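PDB 6V77: putative HpcE protein from Mycolicibacterium smegmatis, which is of unconfirmed function but belongs to the fumarylacetoacetate hydrolase (FAH) family by its C-terminal domain and carries a bound zinc ion. Local coordinates for residues 197-202 with 259-264; 253-258 with 273-278; 3-8 with 31-36. All blocks are in the same frame, centred on the assembly; numbering follows the deposited sequence. Where two conformers were deposited one is given.

Contact 1 of 3, residues 197-202 with 259-264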
loop_
_atom_site.group_PDB
_atom_site.type_symbol
_atom_site.label_atom_id
_atom_site.label_comp_id
_atom_site.label_asym_id
_atom_site.label_seq_id
_atom_site.Cartn_x
_atom_site.Cartn_y
_atom_site.Cartn_z
ATOM N N LEU B 197 -26.043 3.424 4.358
ATOM C CA LEU B 197 -25.191 2.239 4.517
ATOM C C LEU B 197 -25.427 1.611 5.888
ATOM O O LEU B 197 -25.858 2.277 6.834
ATOM C CB LEU B 197 -23.691 2.552 4.309
ATOM C CG LEU B 197 -22.862 3.271 5.374
ATOM C CD1 LEU B 197 -21.401 3.354 4.929
ATOM C CD2 LEU B 197 -23.429 4.666 5.695
ATOM N N GLY B 198 -25.178 0.314 5.978
ATOM C CA GLY B 198 -25.391 -0.346 7.253
ATOM C C GLY B 198 -24.867 -1.763 7.237
ATOM O O GLY B 198 -24.304 -2.236 6.248
ATOM N N ALA B 199 -25.076 -2.442 8.364
ATOM C CA ALA B 199 -24.595 -3.801 8.544
ATOM C C ALA B 199 -25.493 -4.471 9.561
ATOM O O ALA B 199 -26.020 -3.809 10.459
ATOM C CB ALA B 199 -23.138 -3.855 9.028
ATOM N N GLU B 200 -25.670 -5.786 9.398
ATOM C CA GLU B 200 -26.470 -6.603 10.309
ATOM C C GLU B 200 -25.693 -7.866 10.644
ATOM O O GLU B 200 -24.947 -8.390 9.810
ATOM C CB GLU B 200 -27.842 -6.987 9.700
ATOM C CG GLU B 200 -28.639 -5.784 9.269
ATOM C CD GLU B 200 -29.683 -6.105 8.224
ATOM O OE1 GLU B 200 -29.781 -7.279 7.798
ATOM O OE2 GLU B 200 -30.405 -5.164 7.834
ATOM N N ILE B 201 -25.858 -8.350 11.877
ATOM C CA ILE B 201 -25.246 -9.592 12.314
ATOM C C ILE B 201 -26.381 -10.521 12.716
ATOM O O ILE B 201 -27.201 -10.164 13.571
ATOM C CB ILE B 201 -24.282 -9.389 13.489
ATOM C CG1 ILE B 201 -23.124 -8.491 13.064
ATOM C CG2 ILE B 201 -23.772 -10.736 13.981
ATOM C CD1 ILE B 201 -22.157 -8.239 14.176
ATOM N N ASN B 202 -26.447 -11.684 12.068
ATOM C CA ASN B 202 -27.512 -12.649 12.301
ATOM C C ASN B 202 -28.882 -11.979 12.217
ATOM O O ASN B 202 -29.796 -12.272 12.989
ATOM C CB ASN B 202 -27.291 -13.355 13.633
ATOM C CG ASN B 202 -25.915 -13.984 13.712
ATOM O OD1 ASN B 202 -25.368 -14.416 12.694
ATOM N ND2 ASN B 202 -25.338 -14.025 14.912
ATOM N N ASP B 259 -21.167 -16.442 13.052
ATOM C CA ASP B 259 -21.853 -15.177 12.798
ATOM C C ASP B 259 -21.936 -14.911 11.302
ATOM O O ASP B 259 -21.005 -15.204 10.551
ATOM C CB ASP B 259 -21.125 -14.004 13.465
ATOM C CG ASP B 259 -21.402 -13.897 14.939
ATOM O OD1 ASP B 259 -22.308 -14.602 15.424
ATOM O OD2 ASP B 259 -20.701 -13.110 15.615
ATOM N N GLU B 260 -23.063 -14.347 10.877
ATOM C CA GLU B 260 -23.274 -13.926 9.498
ATOM C C GLU B 260 -23.428 -12.416 9.480
ATOM O O GLU B 260 -24.294 -11.866 10.170
ATOM C CB GLU B 260 -24.511 -14.593 8.895
ATOM C CG GLU B 260 -24.271 -16.010 8.444
ATOM C CD GLU B 260 -25.419 -16.538 7.629
ATOM O OE1 GLU B 260 -25.341 -16.488 6.384
ATOM O OE2 GLU B 260 -26.411 -16.981 8.243
ATOM N N LEU B 261 -22.602 -11.755 8.679
ATOM C CA LEU B 261 -22.523 -10.305 8.649
ATOM C C LEU B 261 -22.978 -9.859 7.270
ATOM O O LEU B 261 -22.300 -10.133 6.272
ATOM C CB LEU B 261 -21.098 -9.834 8.929
ATOM C CG LEU B 261 -20.797 -8.339 8.794
ATOM C CD1 LEU B 261 -21.457 -7.577 9.924
ATOM C CD2 LEU B 261 -19.284 -8.116 8.797
ATOM N N ARG B 262 -24.107 -9.169 7.216
ATOM C CA ARG B 262 -24.617 -8.613 5.973
ATOM C C ARG B 262 -24.255 -7.132 5.936
ATOM O O ARG B 262 -24.500 -6.402 6.900
ATOM C CB ARG B 262 -26.132 -8.827 5.862
ATOM C CG ARG B 262 -26.773 -8.100 4.669
ATOM C CD ARG B 262 -28.264 -8.439 4.534
ATOM N NE ARG B 262 -28.846 -7.656 3.457
ATOM C CZ ARG B 262 -29.387 -6.450 3.617
ATOM N NH1 ARG B 262 -29.459 -5.898 4.823
ATOM N NH2 ARG B 262 -29.871 -5.803 2.569
ATOM N N THR B 263 -23.654 -6.697 4.833
ATOM C CA THR B 263 -23.152 -5.343 4.668
ATOM C C THR B 263 -23.858 -4.762 3.448
ATOM O O THR B 263 -23.976 -5.449 2.433
ATOM C CB THR B 263 -21.628 -5.364 4.454
ATOM O OG1 THR B 263 -20.987 -6.004 5.566
ATOM C CG2 THR B 263 -21.047 -3.961 4.273
ATOM N N TYR B 264 -24.368 -3.530 3.544
ATOM C CA TYR B 264 -25.108 -2.986 2.401
ATOM C C TYR B 264 -24.929 -1.481 2.267
ATOM O O TYR B 264 -24.690 -0.767 3.241
ATOM C CB TYR B 264 -26.613 -3.294 2.499
ATOM C CG TYR B 264 -27.306 -2.568 3.635
ATOM C CD1 TYR B 264 -27.820 -1.277 3.465
ATOM C CD2 TYR B 264 -27.441 -3.168 4.880
ATOM C CE1 TYR B 264 -28.436 -0.611 4.514
ATOM C CE2 TYR B 264 -28.050 -2.507 5.928
ATOM C CZ TYR B 264 -28.550 -1.228 5.734
ATOM O OH TYR B 264 -29.160 -0.581 6.784
HETATM O O HOH W 1 -30.322 -2.442 8.514
#

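Contact 2 of 3, residues 253-258 with 273-278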
loop_
_atom_site.group_PDB
_atom_site.type_symbol
_atom_site.label_atom_id
_atom_site.label_comp_id
_atom_site.label_asym_id
_atom_site.label_seq_id
_atom_site.Cartn_x
_atom_site.Cartn_y
_atom_site.Cartn_z
ATOM N N ARG B 253 -18.568 -6.313 21.830
ATOM C CA ARG B 253 -19.005 -7.511 21.126
ATOM C C ARG B 253 -18.154 -7.676 19.882
ATOM O O ARG B 253 -17.934 -6.705 19.161
ATOM C CB ARG B 253 -20.476 -7.411 20.725
ATOM C CG ARG B 253 -20.975 -8.584 19.908
ATOM C CD ARG B 253 -22.279 -8.240 19.201
ATOM N NE ARG B 253 -22.875 -9.421 18.590
ATOM C CZ ARG B 253 -24.070 -9.445 18.010
ATOM N NH1 ARG B 253 -24.809 -8.343 17.946
ATOM N NH2 ARG B 253 -24.525 -10.577 17.491
ATOM N N PHE B 254 -17.680 -8.888 19.616
ATOM C CA PHE B 254 -16.906 -9.104 18.401
ATOM C C PHE B 254 -17.479 -10.283 17.632
ATOM O O PHE B 254 -18.318 -11.047 18.135
ATOM C CB PHE B 254 -15.420 -9.293 18.743
ATOM C CG PHE B 254 -14.842 -8.109 19.443
ATOM C CD1 PHE B 254 -14.628 -6.926 18.747
ATOM C CD2 PHE B 254 -14.589 -8.136 20.800
ATOM C CE1 PHE B 254 -14.127 -5.801 19.384
ATOM C CE2 PHE B 254 -14.077 -7.011 21.446
ATOM C CZ PHE B 254 -13.847 -5.843 20.724
ATOM N N LEU B 255 -17.040 -10.416 16.387
ATOM C CA LEU B 255 -17.538 -11.499 15.551
ATOM C C LEU B 255 -17.151 -12.849 16.151
ATOM O O LEU B 255 -16.057 -13.023 16.703
ATOM C CB LEU B 255 -17.002 -11.346 14.125
ATOM C CG LEU B 255 -17.625 -10.134 13.431
ATOM C CD1 LEU B 255 -16.707 -9.662 12.271
ATOM C CD2 LEU B 255 -19.034 -10.461 12.948
ATOM N N ALA B 256 -18.084 -13.788 16.108
ATOM C CA ALA B 256 -17.876 -15.104 16.686
ATOM C C ALA B 256 -18.059 -16.150 15.601
ATOM O O ALA B 256 -18.696 -15.880 14.581
ATOM C CB ALA B 256 -18.856 -15.355 17.843
ATOM N N PRO B 257 -17.511 -17.358 15.777
ATOM C CA PRO B 257 -17.706 -18.389 14.756
ATOM C C PRO B 257 -19.188 -18.595 14.494
ATOM O O PRO B 257 -20.000 -18.644 15.422
ATOM C CB PRO B 257 -17.063 -19.635 15.376
ATOM C CG PRO B 257 -16.103 -19.121 16.338
ATOM C CD PRO B 257 -16.644 -17.827 16.870
ATOM N N GLY B 258 -19.536 -18.696 13.221
ATOM C CA GLY B 258 -20.911 -18.871 12.823
ATOM C C GLY B 258 -21.680 -17.590 12.598
ATOM O O GLY B 258 -22.760 -17.644 12.000
ATOM N N GLN B 273 -21.393 -12.359 4.673
ATOM C CA GLN B 273 -20.228 -13.194 4.934
ATOM C C GLN B 273 -20.417 -13.934 6.245
ATOM O O GLN B 273 -20.936 -13.368 7.208
ATOM C CB GLN B 273 -18.953 -12.361 5.010
ATOM C CG GLN B 273 -18.715 -11.571 3.751
ATOM C CD GLN B 273 -17.398 -10.860 3.798
ATOM O OE1 GLN B 273 -17.232 -9.909 4.562
ATOM N NE2 GLN B 273 -16.424 -11.354 3.029
ATOM N N ARG B 274 -19.975 -15.192 6.286
ATOM C CA ARG B 274 -20.012 -15.992 7.503
ATOM C C ARG B 274 -18.602 -16.135 8.066
ATOM O O ARG B 274 -17.644 -16.354 7.317
ATOM C CB ARG B 274 -20.622 -17.372 7.231
ATOM N N PHE B 275 -18.473 -16.018 9.384
ATOM C CA PHE B 275 -17.176 -16.059 10.049
ATOM C C PHE B 275 -16.940 -17.405 10.712
ATOM O O PHE B 275 -17.844 -17.958 11.350
ATOM C CB PHE B 275 -17.074 -14.921 11.056
ATOM C CG PHE B 275 -16.943 -13.592 10.386
ATOM C CD1 PHE B 275 -15.694 -13.034 10.185
ATOM C CD2 PHE B 275 -18.064 -12.952 9.868
ATOM C CE1 PHE B 275 -15.571 -11.817 9.502
ATOM C CE2 PHE B 275 -17.942 -11.748 9.202
ATOM C CZ PHE B 275 -16.698 -11.184 9.026
ATOM N N VAL B 276 -15.714 -17.926 10.563
ATOM C CA VAL B 276 -15.323 -19.232 11.099
ATOM C C VAL B 276 -13.923 -19.125 11.706
ATOM O O VAL B 276 -13.126 -18.278 11.307
ATOM C CB VAL B 276 -15.363 -20.315 9.990
ATOM C CG1 VAL B 276 -16.718 -20.332 9.292
ATOM C CG2 VAL B 276 -14.287 -20.056 8.952
ATOM N N THR B 277 -13.605 -19.977 12.687
ATOM C CA THR B 277 -12.241 -19.940 13.206
ATOM C C THR B 277 -11.400 -21.029 12.548
ATOM O O THR B 277 -11.875 -21.804 11.718
ATOM C CB THR B 277 -12.184 -20.069 14.734
ATOM O OG1 THR B 277 -12.948 -21.200 15.164
ATOM C CG2 THR B 277 -12.675 -18.786 15.419
ATOM N N ALA B 278 -10.121 -21.078 12.923
ATOM C CA ALA B 278 -9.197 -22.076 12.396
ATOM C C ALA B 278 -9.314 -23.429 13.087
ATOM O O ALA B 278 -8.589 -24.356 12.708
ATOM C CB ALA B 278 -7.756 -21.572 12.503
#

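Contact 3 of 3, residues 3-8 with 31-36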
loop_
_atom_site.group_PDB
_atom_site.type_symbol
_atom_site.label_atom_id
_atom_site.label_comp_id
_atom_site.label_asym_id
_atom_site.label_seq_id
_atom_site.Cartn_x
_atom_site.Cartn_y
_atom_site.Cartn_z
ATOM N N LEU B 3 -20.074 -2.331 -13.085
ATOM C CA LEU B 3 -19.040 -3.285 -13.460
ATOM C C LEU B 3 -18.946 -4.363 -12.386
ATOM O O LEU B 3 -19.205 -4.104 -11.204
ATOM C CB LEU B 3 -17.658 -2.615 -13.608
ATOM C CG LEU B 3 -17.557 -1.436 -14.588
ATOM C CD1 LEU B 3 -16.120 -0.945 -14.651
ATOM C CD2 LEU B 3 -18.025 -1.891 -15.933
ATOM N N ILE B 4 -18.562 -5.569 -12.803
ATOM C CA ILE B 4 -18.381 -6.682 -11.875
ATOM C C ILE B 4 -17.206 -7.521 -12.365
ATOM O O ILE B 4 -17.054 -7.772 -13.566
ATOM C CB ILE B 4 -19.672 -7.515 -11.722
ATOM C CG1 ILE B 4 -19.539 -8.560 -10.593
ATOM C CG2 ILE B 4 -20.098 -8.150 -13.038
ATOM C CD1 ILE B 4 -20.862 -9.300 -10.309
ATOM N N ASN B 5 -16.365 -7.922 -11.426
ATOM C CA ASN B 5 -15.191 -8.748 -11.682
ATOM C C ASN B 5 -15.613 -10.198 -11.458
ATOM O O ASN B 5 -15.986 -10.566 -10.345
ATOM C CB ASN B 5 -14.061 -8.315 -10.736
ATOM C CG ASN B 5 -12.819 -9.180 -10.842
ATOM O OD1 ASN B 5 -12.733 -10.044 -11.712
ATOM N ND2 ASN B 5 -11.857 -8.968 -9.931
ATOM N N LEU B 6 -15.625 -11.000 -12.520
ATOM C CA LEU B 6 -16.026 -12.400 -12.432
ATOM C C LEU B 6 -14.852 -13.268 -12.846
ATOM O O LEU B 6 -14.389 -13.177 -13.990
ATOM C CB LEU B 6 -17.245 -12.698 -13.309
ATOM C CG LEU B 6 -18.531 -11.982 -12.887
ATOM C CD1 LEU B 6 -19.599 -12.176 -13.968
ATOM C CD2 LEU B 6 -19.014 -12.508 -11.527
ATOM N N ASP B 7 -14.385 -14.106 -11.915
ATOM C CA ASP B 7 -13.214 -14.954 -12.134
ATOM C C ASP B 7 -12.046 -14.149 -12.704
ATOM O O ASP B 7 -11.345 -14.593 -13.613
ATOM C CB ASP B 7 -13.557 -16.134 -13.042
ATOM C CG ASP B 7 -14.466 -17.135 -12.375
ATOM O OD1 ASP B 7 -14.480 -17.203 -11.120
ATOM O OD2 ASP B 7 -15.153 -17.879 -13.110
ATOM N N GLY B 8 -11.840 -12.948 -12.168
ATOM C CA GLY B 8 -10.715 -12.117 -12.580
ATOM C C GLY B 8 -10.887 -11.333 -13.863
ATOM O O GLY B 8 -9.966 -10.583 -14.238
ATOM N N PRO B 31 -8.818 -7.841 -19.978
ATOM C CA PRO B 31 -9.814 -8.245 -18.971
ATOM C C PRO B 31 -9.493 -7.814 -17.520
ATOM O O PRO B 31 -10.373 -7.893 -16.660
ATOM C CB PRO B 31 -9.812 -9.775 -19.093
ATOM C CG PRO B 31 -8.398 -10.086 -19.544
ATOM C CD PRO B 31 -8.081 -8.998 -20.519
ATOM N N ASP B 32 -8.270 -7.370 -17.249
ATOM C CA ASP B 32 -7.914 -6.945 -15.895
ATOM C C ASP B 32 -8.681 -5.679 -15.528
ATOM O O ASP B 32 -8.643 -4.700 -16.281
ATOM C CB ASP B 32 -6.403 -6.709 -15.796
ATOM C CG ASP B 32 -5.992 -5.952 -14.534
ATOM O OD1 ASP B 32 -6.526 -6.227 -13.435
ATOM O OD2 ASP B 32 -5.087 -5.097 -14.637
ATOM N N PRO B 33 -9.393 -5.656 -14.390
ATOM C CA PRO B 33 -10.128 -4.430 -14.030
ATOM C C PRO B 33 -9.248 -3.191 -13.985
ATOM O O PRO B 33 -9.670 -2.133 -14.464
ATOM C CB PRO B 33 -10.714 -4.771 -12.651
ATOM C CG PRO B 33 -10.862 -6.261 -12.667
ATOM C CD PRO B 33 -9.628 -6.744 -13.422
ATOM N N GLN B 34 -8.026 -3.281 -13.453
ATOM C CA GLN B 34 -7.229 -2.059 -13.355
ATOM C C GLN B 34 -6.931 -1.454 -14.726
ATOM O O GLN B 34 -6.716 -0.240 -14.811
ATOM C CB GLN B 34 -5.916 -2.293 -12.598
ATOM C CG GLN B 34 -6.009 -3.066 -11.248
ATOM C CD GLN B 34 -6.784 -2.367 -10.104
ATOM O OE1 GLN B 34 -7.402 -3.048 -9.303
ATOM N NE2 GLN B 34 -6.700 -1.037 -9.993
ATOM N N ASP B 35 -6.955 -2.252 -15.806
ATOM C CA ASP B 35 -6.729 -1.695 -17.143
ATOM C C ASP B 35 -7.838 -0.735 -17.529
ATOM O O ASP B 35 -7.605 0.232 -18.265
ATOM C CB ASP B 35 -6.636 -2.801 -18.200
ATOM C CG ASP B 35 -6.552 -2.243 -19.639
ATOM O OD1 ASP B 35 -5.497 -1.689 -19.990
ATOM O OD2 ASP B 35 -7.531 -2.347 -20.420
ATOM N N LEU B 36 -9.061 -1.010 -17.080
ATOM C CA LEU B 36 -10.156 -0.097 -17.362
ATOM C C LEU B 36 -9.934 1.234 -16.673
ATOM O O LEU B 36 -10.102 2.292 -17.286
ATOM C CB LEU B 36 -11.488 -0.698 -16.922
ATOM C CG LEU B 36 -12.291 -1.344 -18.031
ATOM C CD1 LEU B 36 -11.463 -2.367 -18.760
ATOM C CD2 LEU B 36 -13.518 -1.972 -17.427
#

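Contact 1 of 3, residues 197-202 with 259-264
Leu197 lies just before the first paired residues of an antiparallel strand pair, 197-201 against 260-264. Both are inner strands of a five-stranded mixed sheet, between 204-210 and 269-277. Gly198 and Tyr264 form a hydrogen-bonded pair: Gly198 N gives to Tyr264 O at 3.0 Å, and Tyr264 N returns to Gly198 O. The Tyr264 ring folds over Gly198, which has no side chain to hold it off; Gly198 CA lies 3.9 Å from the ring centroid, a CH-pi contact. Ala199 faces Thr263 in a non-hydrogen-bonded pair. Glu200 N donates to Arg262 O at 2.8 Å. Their side chains run side by side in a salt bridge, Glu200 OE2 to Arg262 NH1 at 3.2 Å. A water bridges Glu200 OE2 and Tyr264 OH. Ile201 CG1 packs on Leu261 CD1 at 3.7 Å. Asn202 N donates to Glu260 O, and Asn202 OD1 accepts from Glu260 N. Asn202 ND2 hydrogen-bonds to Asp259 OD1 at 3.1 Å, from above the carboxylate plane, and Asp259 OD2 accepts from Ala256 N. Leu197, Ile201, Leu261 and Thr263 pack on strand 118-128; Thr263 OG1 also bonds Gln151 NE2. Glu200 and Glu270, which pairs with Arg262 NE, probably balance the arginine charge and hold the guanidinium in place.

Contact 2 of 3, residues 253-258 with 273-278
Leu255 CD1 lies over one face of the Phe275 ring, 3.8 Å from the ring centroid and 18° off the ring normal. This is a CH-pi contact. The methyl is displaced toward the rim, and Leu255 CD1 comes nearest to Phe275 CZ, at 3.6 Å. Leu255 CD2 is 4.1 Å from Phe275 CD2 and from Phe275 CE2. Both side chains set CG beside the backbone N, and they cross obliquely. The chain then turns through Pro257. Gly258 N donates to Phe275 O at 2.6 Å, a short bond that arrives nearly along the C=O axis. Pro257 CA is 3.4 Å from Phe275 O, a CA-H...O contact, so the oxygen takes this weaker interaction beside the N-H bond. Gly258 has a positive phi, 89°, at backbone angles that call for glycine. Farther along, Pro257 CG rests on Thr277 CG2 at 3.6 Å. The loop packs against the last part of strand 269-277 before the chain enters strand 260-265. Phe275 also packs on Val111 and Leu113 of strand 110-113, and Leu255 on Val118 and Trp120 of strand 118-128 and on Ile201 of strand 196-201.

Contact 3 of 3, residues 3-8 with 31-36
This contact packs a strand against the start of a helix. Strand 2-6 belongs to the N-terminal part of the large mixed sheet and turns back through Asp7 and Gly8 into strand 9-14, a beta hairpin. The segment 31-36 leads into helix 33-38, with Asp32 as its N-cap.

The apolar contacts are few. Leu3 CD1 meets Leu36 CD2 at 3.9 Å, methyl to methyl, with the two side chains crossing obliquely. Leu3 places CG beside the backbone N (chi1 -56°), and its CB points toward the helix. Leu36 has a chi1 of -98°, away from the usual staggered values. Leu3 also touches Ile10, Leu12, Trp40 and Phe43, and Leu36 also touches Ile10 and Phe43. The pair is therefore part of a wider apolar cluster between the sheet and helices 33-38 and 40-49.

Asn5 brings a flat polar group against a proline. CG sits anti to the backbone N (chi1 176°), and the amide carbon Asn5 CG lies 4.0 Å from Pro33 CG. The two side chains cross at about a right angle. Asn5 ND2 is bonded to Ser64 O, which helps to hold the amide in place.

The polar bonds on the helix side are local. Gln34 N gives a weak capping bond to Asp32 OD1 at 3.3 Å. Asp35 N donates to Asp32 O at 3.0 Å. Leu36 N donates to Pro33 O at 2.9 Å. They shape the first turn of the helix. Pro31 follows a cis peptide bond, and its side chain lies near a bound sulfate ion.

A backbone oxygen meets the proline ring at the hairpin turn. There Gly8 O lies 3.9 Å from Pro33 CD.

Overall arrangement
Contacts 1 and 2 meet in one sheet, which the loop 253-258 only packs against. Their centres are about 12 Å apart. Strands 260-265 and 269-277 are neighbours in that sheet, and Leu261 N lies 2.7 Å from Gln273 O, a probable hydrogen bond. Leu261 CB also packs on Phe275 CE2 at 3.7 Å. Contact 3 stands apart; its strand 2-6 belongs to the other sheet. Its centre is about 26 Å from that of contact 1 and about 29 Å from that of contact 2. The zinc ion is held by Glu121, Glu123 and Asp152. Strand 118-128, which bears both glutamates, packs on Leu197, Leu261 and Thr263 of contact 1. Thr263 also bonds Gln151, next to Asp152.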